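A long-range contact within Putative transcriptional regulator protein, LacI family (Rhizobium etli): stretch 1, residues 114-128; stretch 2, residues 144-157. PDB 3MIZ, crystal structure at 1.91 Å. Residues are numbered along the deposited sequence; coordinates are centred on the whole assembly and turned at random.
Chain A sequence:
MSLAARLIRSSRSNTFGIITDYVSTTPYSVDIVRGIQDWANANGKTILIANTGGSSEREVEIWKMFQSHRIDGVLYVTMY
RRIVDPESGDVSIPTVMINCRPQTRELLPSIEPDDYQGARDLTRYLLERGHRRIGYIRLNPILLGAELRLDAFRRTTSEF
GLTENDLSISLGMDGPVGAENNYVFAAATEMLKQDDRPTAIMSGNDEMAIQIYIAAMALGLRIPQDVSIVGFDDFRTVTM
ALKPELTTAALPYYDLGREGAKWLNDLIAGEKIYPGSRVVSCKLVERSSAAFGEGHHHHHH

Stretch 1 114-128: DDYQGARDLTRYLLE
Stretch 2, residues 144-157: LGAELRLDAFRRTT

A helix beginning at Asp115 and the helical stretch 144-157, which runs on beyond Thr157, pack with their N-to-C directions 39° apart (signed crossing angle -39°) and their axes 7.6 Å apart at closest approach, burying 669 Å² in total. Backbone phi/psi values stay near -63/-42 through both helices. The register pairs Ala119 with Arg149 and Arg120 with Ala152, CA to CA 5.1 Å in each case, and Thr123 with Phe153, CA to CA 6.1 Å. Small side chains permit this approach: Ala119 CB lies 3.6 Å from Ala152 CB and 3.4 Å from Arg149 O.

Tyr116 gives up the most surface. Its CA-to-CB bond points sideways, but chi1 -169° (t) and chi2 88° bring the ring over the second helix. Ala152 CB sits over one ring face, 3.9 Å from the centroid and 16° off the normal, a CH-pi contact; farther out, Tyr116 OH reaches within 3.6 Å of Arg155 CD.

Asp115, one residue earlier, points toward the partner helix with chi1 -71° (m) and chi2 -96°. Its OD1 accepts from Arg149 NE at 2.7 Å and from Arg149 NH2 at 2.8 Å, a salt bridge lying at the guanidinium edge, near its plane. The arginine reaches it extended, with chi1 -61° (m), chi2 and chi3 t and chi4 180°. Asp115 OD1 also lies 3.8 Å from Gly145 CA; an ideal CB on that glycine would be only 3.1 Å from this oxygen, a tight fit.

Later along both stretches, Thr156 (chi1 57°, p) points toward the first helix. Its CG2 is 3.4 Å from Arg120 CG, and its OG1 is 3.0 Å from Thr123 CG2. Thr123 (chi1 -61°, m) turns its hydroxyl back to its own helix, OG1 donating to Ala119 O at 2.8 Å, while the same OG1 lies 3.5 Å from Phe153 CD1 at the ring edge.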

ATOM      1  N   ASP A 114     -18.808  -6.055  -5.776  1.00 16.43           N
ATOM      2  CA  ASP A 114     -19.256  -6.965  -6.820  1.00 17.67           C
ATOM      3  C   ASP A 114     -18.206  -7.162  -7.921  1.00 17.63           C
ATOM      4  O   ASP A 114     -18.283  -6.535  -8.978  1.00 16.87           O
ATOM      5  CB  ASP A 114     -20.550  -6.434  -7.437  1.00 17.99           C
ATOM      6  CG  ASP A 114     -21.370  -7.518  -8.099  1.00 17.11           C
ATOM      7  OD1 ASP A 114     -20.788  -8.487  -8.627  1.00 17.40           O
ATOM      8  OD2 ASP A 114     -22.610  -7.380  -8.105  1.00 22.19           O
ATOM      9  N   ASP A 115     -17.230  -8.029  -7.665  1.00 15.83           N
ATOM     10  CA  ASP A 115     -16.172  -8.333  -8.627  1.00 16.94           C
ATOM     11  C   ASP A 115     -16.726  -8.750  -9.981  1.00 16.20           C
ATOM     12  O   ASP A 115     -16.226  -8.341 -11.028  1.00 14.62           O
ATOM     13  CB  ASP A 115     -15.294  -9.468  -8.096  1.00 17.30           C
ATOM     14  CG  ASP A 115     -14.446  -9.036  -6.935  1.00 19.62           C
ATOM     15  OD1 ASP A 115     -13.272  -8.687  -7.159  1.00 19.40           O
ATOM     16  OD2 ASP A 115     -14.965  -9.018  -5.804  1.00 20.31           O
ATOM     17  N   TYR A 116     -17.750  -9.587  -9.950  1.00 16.96           N
ATOM     18  CA  TYR A 116     -18.361 -10.083 -11.172  1.00 15.22           C
ATOM     19  C   TYR A 116     -18.941  -8.943 -12.013  1.00 15.44           C
ATOM     20  O   TYR A 116     -18.670  -8.839 -13.216  1.00 14.47           O
ATOM     21  CB  TYR A 116     -19.458 -11.095 -10.822  1.00 15.65           C
ATOM     22  CG  TYR A 116     -19.975 -11.858 -12.018  1.00 15.72           C
ATOM     23  CD1 TYR A 116     -19.365 -13.036 -12.433  1.00 15.89           C
ATOM     24  CD2 TYR A 116     -21.052 -11.380 -12.759  1.00 18.00           C
ATOM     25  CE1 TYR A 116     -19.815 -13.719 -13.558  1.00 16.54           C
ATOM     26  CE2 TYR A 116     -21.509 -12.057 -13.882  1.00 16.88           C
ATOM     27  CZ  TYR A 116     -20.888 -13.223 -14.276  1.00 17.69           C
ATOM     28  OH  TYR A 116     -21.336 -13.893 -15.393  1.00 17.02           O
ATOM     29  N   GLN A 117     -19.737  -8.087 -11.383  1.00 15.78           N
ATOM     30  CA  GLN A 117     -20.350  -6.969 -12.087  1.00 15.19           C
ATOM     31  C   GLN A 117     -19.278  -6.037 -12.648  1.00 17.80           C
ATOM     32  O   GLN A 117     -19.364  -5.602 -13.797  1.00 15.15           O
ATOM     33  CB  GLN A 117     -21.281  -6.205 -11.137  1.00 18.14           C
ATOM     34  CG  GLN A 117     -21.643  -4.789 -11.579  1.00 18.90           C
ATOM     35  CD  GLN A 117     -20.648  -3.765 -11.080  1.00 20.62           C
ATOM     36  OE1 GLN A 117     -20.254  -3.795  -9.918  1.00 20.11           O
ATOM     37  NE2 GLN A 117     -20.244  -2.840 -11.953  1.00 18.26           N
ATOM     38  N   GLY A 118     -18.270  -5.740 -11.831  1.00 14.72           N
ATOM     39  CA  GLY A 118     -17.201  -4.859 -12.265  1.00 15.35           C
ATOM     40  C   GLY A 118     -16.476  -5.381 -13.490  1.00 14.99           C
ATOM     41  O   GLY A 118     -16.232  -4.627 -14.436  1.00 16.13           O
ATOM     42  N   ALA A 119     -16.128  -6.667 -13.483  1.00 13.56           N
ATOM     43  CA  ALA A 119     -15.420  -7.264 -14.613  1.00 15.34           C
ATOM     44  C   ALA A 119     -16.330  -7.330 -15.830  1.00 16.61           C
ATOM     45  O   ALA A 119     -15.875  -7.190 -16.970  1.00 13.12           O
ATOM     46  CB  ALA A 119     -14.915  -8.658 -14.254  1.00 17.23           C
ATOM     47  N   ARG A 120     -17.619  -7.546 -15.580  1.00 15.16           N
ATOM     48  CA  ARG A 120     -18.599  -7.605 -16.652  1.00 17.52           C
ATOM     49  C   ARG A 120     -18.663  -6.251 -17.361  1.00 15.10           C
ATOM     50  O   ARG A 120     -18.591  -6.182 -18.586  1.00 15.93           O
ATOM     51  CB  ARG A 120     -19.987  -7.956 -16.090  1.00 17.94           C
ATOM     52  CG  ARG A 120     -21.135  -7.803 -17.091  1.00 20.24           C
ATOM     53  CD  ARG A 120     -22.472  -8.292 -16.516  1.00 22.14           C
ATOM     54  NE  ARG A 120     -23.037  -7.433 -15.464  1.00 24.38           N
ATOM     55  CZ  ARG A 120     -23.355  -7.863 -14.241  1.00 26.49           C
ATOM     56  NH1 ARG A 120     -23.153  -9.134 -13.913  1.00 28.98           N
ATOM     57  NH2 ARG A 120     -23.901  -7.043 -13.347  1.00 19.78           N
ATOM     58  N   ASP A 121     -18.799  -5.181 -16.588  1.00 15.70           N
ATOM     59  CA  ASP A 121     -18.901  -3.846 -17.164  1.00 16.75           C
ATOM     60  C   ASP A 121     -17.629  -3.396 -17.866  1.00 18.99           C
ATOM     61  O   ASP A 121     -17.684  -2.668 -18.858  1.00 19.95           O
ATOM     62  CB  ASP A 121     -19.282  -2.835 -16.087  1.00 16.46           C
ATOM     63  CG  ASP A 121     -20.705  -3.020 -15.605  1.00 20.23           C
ATOM     64  OD1 ASP A 121     -21.499  -3.645 -16.342  1.00 20.38           O
ATOM     65  OD2 ASP A 121     -21.031  -2.533 -14.507  1.00 19.70           O
ATOM     66  N   LEU A 122     -16.486  -3.837 -17.355  1.00 17.29           N
ATOM     67  CA  LEU A 122     -15.202  -3.477 -17.936  1.00 17.14           C
ATOM     68  C   LEU A 122     -15.030  -4.226 -19.256  1.00 16.06           C
ATOM     69  O   LEU A 122     -14.504  -3.681 -20.226  1.00 14.58           O
ATOM     70  CB  LEU A 122     -14.089  -3.832 -16.946  1.00 19.57           C
ATOM     71  CG  LEU A 122     -12.747  -3.110 -17.005  1.00 24.21           C
ATOM     72  CD1 LEU A 122     -12.936  -1.617 -17.195  1.00 23.37           C
ATOM     73  CD2 LEU A 122     -12.006  -3.396 -15.710  1.00 25.57           C
ATOM     74  N   THR A 123     -15.502  -5.469 -19.304  1.00 13.86           N
ATOM     75  CA  THR A 123     -15.393  -6.261 -20.524  1.00 15.40           C
ATOM     76  C   THR A 123     -16.328  -5.663 -21.588  1.00 17.57           C
ATOM     77  O   THR A 123     -15.946  -5.518 -22.752  1.00 18.64           O
ATOM     78  CB  THR A 123     -15.751  -7.750 -20.259  1.00 17.62           C
ATOM     79  OG1 THR A 123     -14.834  -8.294 -19.296  1.00 18.27           O
ATOM     80  CG2 THR A 123     -15.655  -8.573 -21.549  1.00 16.70           C
ATOM     81  N   ARG A 124     -17.539  -5.291 -21.185  1.00 17.35           N
ATOM     82  CA  ARG A 124     -18.495  -4.689 -22.123  1.00 17.57           C
ATOM     83  C   ARG A 124     -17.947  -3.357 -22.650  1.00 17.41           C
ATOM     84  O   ARG A 124     -18.184  -2.981 -23.807  1.00 15.91           O
ATOM     85  CB  ARG A 124     -19.840  -4.440 -21.431  1.00 21.22           C
ATOM     86  CG  ARG A 124     -20.602  -5.701 -21.028  1.00 23.98           C
ATOM     87  CD  ARG A 124     -21.798  -5.336 -20.159  1.00 27.48           C
ATOM     88  NE  ARG A 124     -22.673  -4.350 -20.796  1.00 29.84           N
ATOM     89  CZ  ARG A 124     -23.688  -4.649 -21.603  1.00 33.77           C
ATOM     90  NH1 ARG A 124     -23.972  -5.915 -21.884  1.00 34.40           N
ATOM     91  NH2 ARG A 124     -24.432  -3.677 -22.121  1.00 34.95           N
ATOM     92  N   TYR A 125     -17.236  -2.638 -21.789  1.00 17.37           N
ATOM     93  CA  TYR A 125     -16.638  -1.357 -22.161  1.00 18.29           C
ATOM     94  C   TYR A 125     -15.744  -1.553 -23.389  1.00 17.97           C
ATOM     95  O   TYR A 125     -15.838  -0.809 -24.366  1.00 16.76           O
ATOM     96  CB  TYR A 125     -15.823  -0.806 -20.983  1.00 19.77           C
ATOM     97  CG  TYR A 125     -15.031   0.443 -21.301  1.00 23.02           C
ATOM     98  CD1 TYR A 125     -13.750   0.361 -21.845  1.00 24.37           C
ATOM     99  CD2 TYR A 125     -15.564   1.708 -21.066  1.00 23.88           C
ATOM    100  CE1 TYR A 125     -13.018   1.507 -22.147  1.00 26.10           C
ATOM    101  CE2 TYR A 125     -14.840   2.865 -21.365  1.00 26.13           C
ATOM    102  CZ  TYR A 125     -13.570   2.756 -21.904  1.00 26.62           C
ATOM    103  OH  TYR A 125     -12.854   3.895 -22.199  1.00 27.15           O
ATOM    104  N   LEU A 126     -14.888  -2.567 -23.336  1.00 14.45           N
ATOM    105  CA  LEU A 126     -13.997  -2.864 -24.443  1.00 15.85           C
ATOM    106  C   LEU A 126     -14.774  -3.323 -25.677  1.00 16.82           C
ATOM    107  O   LEU A 126     -14.498  -2.872 -26.787  1.00 16.06           O
ATOM    108  CB  LEU A 126     -12.982  -3.928 -24.024  1.00 13.86           C
ATOM    109  CG  LEU A 126     -11.970  -3.425 -22.988  1.00 11.73           C
ATOM    110  CD1 LEU A 126     -11.110  -4.568 -22.477  1.00 11.14           C
ATOM    111  CD2 LEU A 126     -11.094  -2.331 -23.630  1.00 10.91           C
ATOM    112  N   LEU A 127     -15.751  -4.208 -25.480  1.00 16.89           N
ATOM    113  CA  LEU A 127     -16.566  -4.725 -26.589  1.00 18.27           C
ATOM    114  C   LEU A 127     -17.309  -3.618 -27.329  1.00 20.60           C
ATOM    115  O   LEU A 127     -17.455  -3.664 -28.557  1.00 19.67           O
ATOM    116  CB  LEU A 127     -17.581  -5.752 -26.070  1.00 18.71           C
ATOM    117  CG  LEU A 127     -16.978  -6.994 -25.412  1.00 18.64           C
ATOM    118  CD1 LEU A 127     -18.086  -7.879 -24.833  1.00 21.09           C
ATOM    119  CD2 LEU A 127     -16.161  -7.761 -26.446  1.00 18.86           C
ATOM    120  N   GLU A 128     -17.792  -2.627 -26.589  1.00 22.04           N
ATOM    121  CA  GLU A 128     -18.507  -1.521 -27.207  1.00 24.83           C
ATOM    122  C   GLU A 128     -17.515  -0.569 -27.870  1.00 24.47           C
ATOM    123  O   GLU A 128     -17.913   0.352 -28.587  1.00 23.83           O
ATOM    124  CB  GLU A 128     -19.339  -0.774 -26.162  1.00 29.74           C
ATOM    125  CG  GLU A 128     -20.285  -1.680 -25.385  1.00 34.09           C
ATOM    126  CD  GLU A 128     -21.181  -0.919 -24.425  1.00 38.00           C
ATOM    127  OE1 GLU A 128     -20.667  -0.055 -23.681  1.00 41.09           O
ATOM    128  OE2 GLU A 128     -22.401  -1.190 -24.409  1.00 41.93           O
ATOM    129  N   LEU A 144     -10.667 -15.626  -4.512  1.00 14.07           N
ATOM    130  CA  LEU A 144     -12.048 -15.742  -4.968  1.00 16.41           C
ATOM    131  C   LEU A 144     -12.356 -14.630  -5.969  1.00 15.17           C
ATOM    132  O   LEU A 144     -12.955 -14.871  -7.014  1.00 15.70           O
ATOM    133  CB  LEU A 144     -13.014 -15.625  -3.786  1.00 17.30           C
ATOM    134  CG  LEU A 144     -14.485 -15.562  -4.215  1.00 23.05           C
ATOM    135  CD1 LEU A 144     -14.903 -16.910  -4.802  1.00 25.38           C
ATOM    136  CD2 LEU A 144     -15.363 -15.190  -3.028  1.00 23.85           C
ATOM    137  N   GLY A 145     -11.953 -13.413  -5.625  1.00 16.71           N
ATOM    138  CA  GLY A 145     -12.190 -12.278  -6.500  1.00 17.11           C
ATOM    139  C   GLY A 145     -11.601 -12.475  -7.883  1.00 17.20           C
ATOM    140  O   GLY A 145     -12.233 -12.139  -8.886  1.00 15.11           O
ATOM    141  N   ALA A 146     -10.386 -13.018  -7.938  1.00 16.46           N
ATOM    142  CA  ALA A 146      -9.713 -13.254  -9.212  1.00 17.62           C
ATOM    143  C   ALA A 146     -10.541 -14.157 -10.109  1.00 18.45           C
ATOM    144  O   ALA A 146     -10.708 -13.884 -11.301  1.00 15.67           O
ATOM    145  CB  ALA A 146      -8.349 -13.877  -8.977  1.00 18.67           C
ATOM    146  N   GLU A 147     -11.066 -15.233  -9.528  1.00 15.08           N
ATOM    147  CA  GLU A 147     -11.863 -16.188 -10.283  1.00 17.09           C
ATOM    148  C   GLU A 147     -13.192 -15.597 -10.721  1.00 15.44           C
ATOM    149  O   GLU A 147     -13.657 -15.866 -11.826  1.00 12.75           O
ATOM    150  CB  GLU A 147     -12.109 -17.444  -9.450  1.00 18.90           C
ATOM    151  CG  GLU A 147     -12.192 -18.732 -10.256  1.00 29.85           C
ATOM    152  CD  GLU A 147     -10.907 -19.038 -11.021  1.00 30.95           C
ATOM    153  OE1 GLU A 147      -9.823 -18.565 -10.607  1.00 32.50           O
ATOM    154  OE2 GLU A 147     -10.982 -19.769 -12.032  1.00 34.74           O
ATOM    155  N   LEU A 148     -13.819 -14.805  -9.857  1.00 13.82           N
ATOM    156  CA  LEU A 148     -15.098 -14.198 -10.222  1.00 13.64           C
ATOM    157  C   LEU A 148     -14.935 -13.199 -11.366  1.00 14.17           C
ATOM    158  O   LEU A 148     -15.804 -13.091 -12.219  1.00 12.98           O
ATOM    159  CB  LEU A 148     -15.722 -13.490  -9.024  1.00 13.38           C
ATOM    160  CG  LEU A 148     -16.144 -14.406  -7.876  1.00 13.41           C
ATOM    161  CD1 LEU A 148     -16.727 -13.566  -6.747  1.00 13.54           C
ATOM    162  CD2 LEU A 148     -17.165 -15.413  -8.382  1.00 14.03           C
ATOM    163  N   ARG A 149     -13.831 -12.462 -11.378  1.00 12.76           N
ATOM    164  CA  ARG A 149     -13.598 -11.498 -12.448  1.00 14.38           C
ATOM    165  C   ARG A 149     -13.388 -12.242 -13.764  1.00 15.28           C
ATOM    166  O   ARG A 149     -13.814 -11.783 -14.828  1.00 14.91           O
ATOM    167  CB  ARG A 149     -12.373 -10.636 -12.126  1.00 13.20           C
ATOM    168  CG  ARG A 149     -12.546  -9.845 -10.846  1.00 14.59           C
ATOM    169  CD  ARG A 149     -11.274  -9.131 -10.428  1.00 14.73           C
ATOM    170  NE  ARG A 149     -11.423  -8.577  -9.086  1.00 13.60           N
ATOM    171  CZ  ARG A 149     -10.478  -7.900  -8.446  1.00 15.71           C
ATOM    172  NH1 ARG A 149      -9.300  -7.685  -9.020  1.00 15.81           N
ATOM    173  NH2 ARG A 149     -10.715  -7.439  -7.227  1.00 18.34           N
ATOM    174  N   LEU A 150     -12.737 -13.396 -13.682  1.00 15.19           N
ATOM    175  CA  LEU A 150     -12.478 -14.216 -14.859  1.00 16.88           C
ATOM    176  C   LEU A 150     -13.783 -14.851 -15.335  1.00 17.74           C
ATOM    177  O   LEU A 150     -14.029 -14.961 -16.541  1.00 16.24           O
ATOM    178  CB  LEU A 150     -11.450 -15.303 -14.535  1.00 16.11           C
ATOM    179  CG  LEU A 150     -11.190 -16.326 -15.652  1.00 20.36           C
ATOM    180  CD1 LEU A 150     -10.628 -15.628 -16.899  1.00 17.24           C
ATOM    181  CD2 LEU A 150     -10.227 -17.379 -15.146  1.00 20.67           C
ATOM    182  N   ASP A 151     -14.624 -15.264 -14.390  1.00 15.33           N
ATOM    183  CA  ASP A 151     -15.909 -15.857 -14.755  1.00 15.49           C
ATOM    184  C   ASP A 151     -16.699 -14.835 -15.571  1.00 14.51           C
ATOM    185  O   ASP A 151     -17.354 -15.179 -16.558  1.00 14.68           O
ATOM    186  CB  ASP A 151     -16.737 -16.213 -13.519  1.00 16.55           C
ATOM    187  CG  ASP A 151     -16.208 -17.426 -12.767  1.00 18.83           C
ATOM    188  OD1 ASP A 151     -15.466 -18.251 -13.352  1.00 21.26           O
ATOM    189  OD2 ASP A 151     -16.567 -17.558 -11.577  1.00 19.56           O
ATOM    190  N   ALA A 152     -16.636 -13.578 -15.142  1.00 16.14           N
ATOM    191  CA  ALA A 152     -17.359 -12.497 -15.810  1.00 17.99           C
ATOM    192  C   ALA A 152     -16.820 -12.260 -17.207  1.00 18.46           C
ATOM    193  O   ALA A 152     -17.583 -12.096 -18.153  1.00 19.51           O
ATOM    194  CB  ALA A 152     -17.263 -11.218 -14.999  1.00 17.20           C
ATOM    195  N   PHE A 153     -15.502 -12.235 -17.329  1.00 18.66           N
ATOM    196  CA  PHE A 153     -14.863 -12.016 -18.620  1.00 19.85           C
ATOM    197  C   PHE A 153     -15.294 -13.103 -19.598  1.00 22.59           C
ATOM    198  O   PHE A 153     -15.667 -12.815 -20.739  1.00 20.89           O
ATOM    199  CB  PHE A 153     -13.342 -12.032 -18.454  1.00 17.00           C
ATOM    200  CG  PHE A 153     -12.587 -11.894 -19.744  1.00 17.04           C
ATOM    201  CD1 PHE A 153     -12.697 -10.739 -20.511  1.00 16.69           C
ATOM    202  CD2 PHE A 153     -11.757 -12.917 -20.188  1.00 14.80           C
ATOM    203  CE1 PHE A 153     -11.986 -10.607 -21.709  1.00 16.58           C
ATOM    204  CE2 PHE A 153     -11.043 -12.793 -21.381  1.00 17.47           C
ATOM    205  CZ  PHE A 153     -11.158 -11.636 -22.141  1.00 13.93           C
ATOM    206  N   ARG A 154     -15.250 -14.351 -19.144  1.00 22.60           N
ATOM    207  CA  ARG A 154     -15.631 -15.476 -19.988  1.00 25.23           C
ATOM    208  C   ARG A 154     -17.065 -15.412 -20.495  1.00 24.58           C
ATOM    209  O   ARG A 154     -17.297 -15.547 -21.693  1.00 28.08           O
ATOM    210  CB  ARG A 154     -15.420 -16.802 -19.246  1.00 25.89           C
ATOM    211  CG  ARG A 154     -13.972 -17.231 -19.095  1.00 30.60           C
ATOM    212  CD  ARG A 154     -13.896 -18.529 -18.296  1.00 33.97           C
ATOM    213  NE  ARG A 154     -12.526 -18.943 -18.006  1.00 36.98           N
ATOM    214  CZ  ARG A 154     -11.677 -19.422 -18.907  1.00 37.50           C
ATOM    215  NH1 ARG A 154     -12.052 -19.552 -20.173  1.00 38.70           N
ATOM    216  NH2 ARG A 154     -10.453 -19.774 -18.542  1.00 36.74           N
ATOM    217  N   ARG A 155     -18.033 -15.219 -19.606  1.00 25.57           N
ATOM    218  CA  ARG A 155     -19.423 -15.165 -20.053  1.00 26.74           C
ATOM    219  C   ARG A 155     -19.803 -13.890 -20.803  1.00 26.17           C
ATOM    220  O   ARG A 155     -20.574 -13.944 -21.760  1.00 24.24           O
ATOM    221  CB  ARG A 155     -20.402 -15.342 -18.892  1.00 27.97           C
ATOM    222  CG  ARG A 155     -21.864 -15.332 -19.369  1.00 31.18           C
ATOM    223  CD  ARG A 155     -22.858 -15.405 -18.227  1.00 31.97           C
ATOM    224  NE  ARG A 155     -24.237 -15.183 -18.668  1.00 32.12           N
ATOM    225  CZ  ARG A 155     -24.924 -15.995 -19.470  1.00 32.96           C
ATOM    226  NH1 ARG A 155     -24.372 -17.105 -19.946  1.00 32.10           N
ATOM    227  NH2 ARG A 155     -26.178 -15.703 -19.785  1.00 30.39           N
ATOM    228  N   THR A 156     -19.282 -12.746 -20.373  1.00 24.93           N
ATOM    229  CA  THR A 156     -19.623 -11.498 -21.044  1.00 25.07           C
ATOM    230  C   THR A 156     -19.167 -11.544 -22.488  1.00 24.71           C
ATOM    231  O   THR A 156     -19.887 -11.106 -23.392  1.00 24.16           O
ATOM    232  CB  THR A 156     -18.993 -10.289 -20.344  1.00 25.84           C
ATOM    233  OG1 THR A 156     -17.571 -10.450 -20.290  1.00 29.98           O
ATOM    234  CG2 THR A 156     -19.553 -10.151 -18.938  1.00 19.12           C
ATOM    235  N   THR A 157     -17.971 -12.080 -22.707  1.00 23.76           N
ATOM    236  CA  THR A 157     -17.448 -12.186 -24.057  1.00 26.05           C
ATOM    237  C   THR A 157     -18.261 -13.200 -24.862  1.00 27.10           C
ATOM    238  O   THR A 157     -18.461 -13.024 -26.062  1.00 27.34           O
ATOM    239  CB  THR A 157     -15.952 -12.587 -24.065  1.00 27.06           C
ATOM    240  OG1 THR A 157     -15.516 -12.768 -25.416  1.00 31.45           O
ATOM    241  CG2 THR A 157     -15.722 -13.866 -23.291  1.00 22.74           C
TER